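Local coordinates for uncharacterized protein (Uncultured organism, PDB 5IBZ) that is a cyclase-family protein, possibly with arylformamidase activity, and binds acetylphosphate in the crystal, at residues B[234-237]-B[238-242]. Sequence-based numbering, arbitrary orientation.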
loop_
_atom_site.group_PDB
_atom_site.type_symbol
_atom_site.label_atom_id
_atom_site.label_comp_id
_atom_site.label_asym_id
_atom_site.label_seq_id
_atom_site.Cartn_x
_atom_site.Cartn_y
_atom_site.Cartn_z
ATOM N N VAL B 234 36.417 1.779 -8.353
ATOM C CA VAL B 234 36.040 2.981 -7.607
ATOM C C VAL B 234 37.006 4.163 -7.872
ATOM O O VAL B 234 36.546 5.286 -8.135
ATOM C CB VAL B 234 35.914 2.662 -6.106
ATOM C CG1 VAL B 234 35.782 3.935 -5.294
ATOM C CG2 VAL B 234 34.678 1.786 -5.855
ATOM N N PRO B 235 38.325 3.927 -7.833
ATOM C CA PRO B 235 39.179 5.081 -8.135
ATOM C C PRO B 235 38.963 5.576 -9.573
ATOM O O PRO B 235 39.056 6.779 -9.836
ATOM C CB PRO B 235 40.588 4.538 -7.933
ATOM C CG PRO B 235 40.436 3.386 -6.993
ATOM C CD PRO B 235 39.102 2.768 -7.376
ATOM N N TRP B 236 38.691 4.652 -10.488
ATOM C CA TRP B 236 38.439 5.023 -11.887
ATOM C C TRP B 236 37.173 5.881 -12.012
ATOM O O TRP B 236 37.167 6.897 -12.705
ATOM C CB TRP B 236 38.337 3.762 -12.742
ATOM C CG TRP B 236 38.120 3.994 -14.194
ATOM C CD1 TRP B 236 39.053 4.369 -15.130
ATOM C CD2 TRP B 236 36.884 3.857 -14.889
ATOM N NE1 TRP B 236 38.463 4.450 -16.368
ATOM C CE2 TRP B 236 37.130 4.148 -16.242
ATOM C CE3 TRP B 236 35.588 3.505 -14.496
ATOM C CZ2 TRP B 236 36.127 4.104 -17.203
ATOM C CZ3 TRP B 236 34.595 3.467 -15.455
ATOM C CH2 TRP B 236 34.869 3.764 -16.786
ATOM N N ILE B 237 36.108 5.463 -11.347
ATOM C CA ILE B 237 34.874 6.233 -11.332
ATOM C C ILE B 237 35.135 7.639 -10.822
ATOM O O ILE B 237 34.611 8.618 -11.365
ATOM C CB ILE B 237 33.804 5.507 -10.473
ATOM C CG1 ILE B 237 33.302 4.273 -11.225
ATOM C CG2 ILE B 237 32.644 6.435 -10.187
ATOM C CD1 ILE B 237 32.578 3.257 -10.366
ATOM N N HIS B 238 35.945 7.749 -9.772
ATOM C CA HIS B 238 36.366 9.055 -9.259
ATOM C C HIS B 238 37.151 9.885 -10.280
ATOM O O HIS B 238 36.826 11.062 -10.493
ATOM C CB HIS B 238 37.212 8.883 -7.991
ATOM C CG HIS B 238 37.771 10.170 -7.459
ATOM N ND1 HIS B 238 39.122 10.439 -7.430
ATOM C CD2 HIS B 238 37.162 11.260 -6.927
ATOM C CE1 HIS B 238 39.318 11.641 -6.910
ATOM N NE2 HIS B 238 38.148 12.153 -6.585
ATOM N N GLU B 239 38.166 9.254 -10.874
ATOM C CA GLU B 239 39.033 9.874 -11.876
ATOM C C GLU B 239 38.240 10.523 -12.981
ATOM O O GLU B 239 38.528 11.653 -13.390
ATOM C CB GLU B 239 39.969 8.827 -12.497
ATOM C CG GLU B 239 41.080 8.383 -11.594
ATOM C CD GLU B 239 41.777 7.131 -12.076
ATOM O OE1 GLU B 239 41.974 6.219 -11.239
ATOM O OE2 GLU B 239 42.172 7.081 -13.270
ATOM N N GLN B 240 37.246 9.776 -13.454
ATOM C CA GLN B 240 36.476 10.110 -14.645
ATOM C C GLN B 240 35.372 11.139 -14.377
ATOM O O GLN B 240 34.724 11.611 -15.315
ATOM C CB GLN B 240 35.868 8.838 -15.246
ATOM C CG GLN B 240 36.904 7.851 -15.798
ATOM C CD GLN B 240 37.682 8.423 -16.965
ATOM O OE1 GLN B 240 37.123 9.106 -17.819
ATOM N NE2 GLN B 240 38.974 8.150 -17.010
ATOM N N ARG B 241 35.178 11.508 -13.118
ATOM C CA ARG B 241 34.222 12.542 -12.731
ATOM C C ARG B 241 32.826 12.196 -13.253
ATOM O O ARG B 241 32.072 13.056 -13.709
ATOM C CB ARG B 241 34.700 13.924 -13.199
ATOM C CG ARG B 241 35.904 14.402 -12.392
ATOM C CD ARG B 241 36.327 15.821 -12.788
ATOM N NE ARG B 241 37.099 15.836 -14.023
ATOM C CZ ARG B 241 37.483 16.943 -14.666
ATOM N NH1 ARG B 241 37.122 18.141 -14.226
ATOM N NH2 ARG B 241 38.208 16.845 -15.775
ATOM N N LEU B 242 32.484 10.912 -13.154
ATOM C CA LEU B 242 31.127 10.443 -13.432
ATOM C C LEU B 242 30.139 10.936 -12.381
ATOM O O LEU B 242 30.461 10.992 -11.205
ATOM C CB LEU B 242 31.086 8.917 -13.484
ATOM C CG LEU B 242 32.094 8.304 -14.441
ATOM C CD1 LEU B 242 32.030 6.814 -14.384
ATOM C CD2 LEU B 242 31.856 8.783 -15.855
HETATM O O HOH W 1 40.755 8.420 -8.389
HETATM O O HOH W 2 32.991 10.459 -9.940
#
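Q240 lays its CG over one face of the W236 indole, a CH-pi contact that shows how the last turn of a helix can use an aliphatic methylene of a polar residue to cover an aromatic ring. The methylene stands 3.9 Å from the centroid of the five-membered ring, and its closest ring atom is W236 CE2. With W236 CG anti to the backbone N (chi1 -178°), beside the carbonyl carbon, the indole is turned outward from the helix with one face toward Q240 CG. Q240 then bends at chi2 (-64°), and its amide plane ends up 32° from the ring plane. The backbone beneath is bonded too: Q240 N donates to W236 O at 3.0 Å. Farther along, L242 CD1 approaches W236 CZ3 obliquely at 4.4 Å and packs 4.2 Å from I237 CG1, while a Schellman motif at R241, with positive phi, closes the helix. One water donates to both I237 O and L242 O across the helix end; another donates to P235 O, which already accepts from E239 N, and bonds H238 ND1 at the imidazole edge, in the ring plane. In one of two conformers, E239 extends back past P235 O, and its OE1 forms a salt bridge with R180. R180, L183, E184 and L187 of helix 180-190 also touch the indole. Were W236 an alanine, Q240 CG and L242 CD1 would probably lose the ring they pack on, and a gap would likely open against helix 180-190. The chemistry thus divides the turn, apolar packing holding its buried side to the fold while water and charge serve its polar groups.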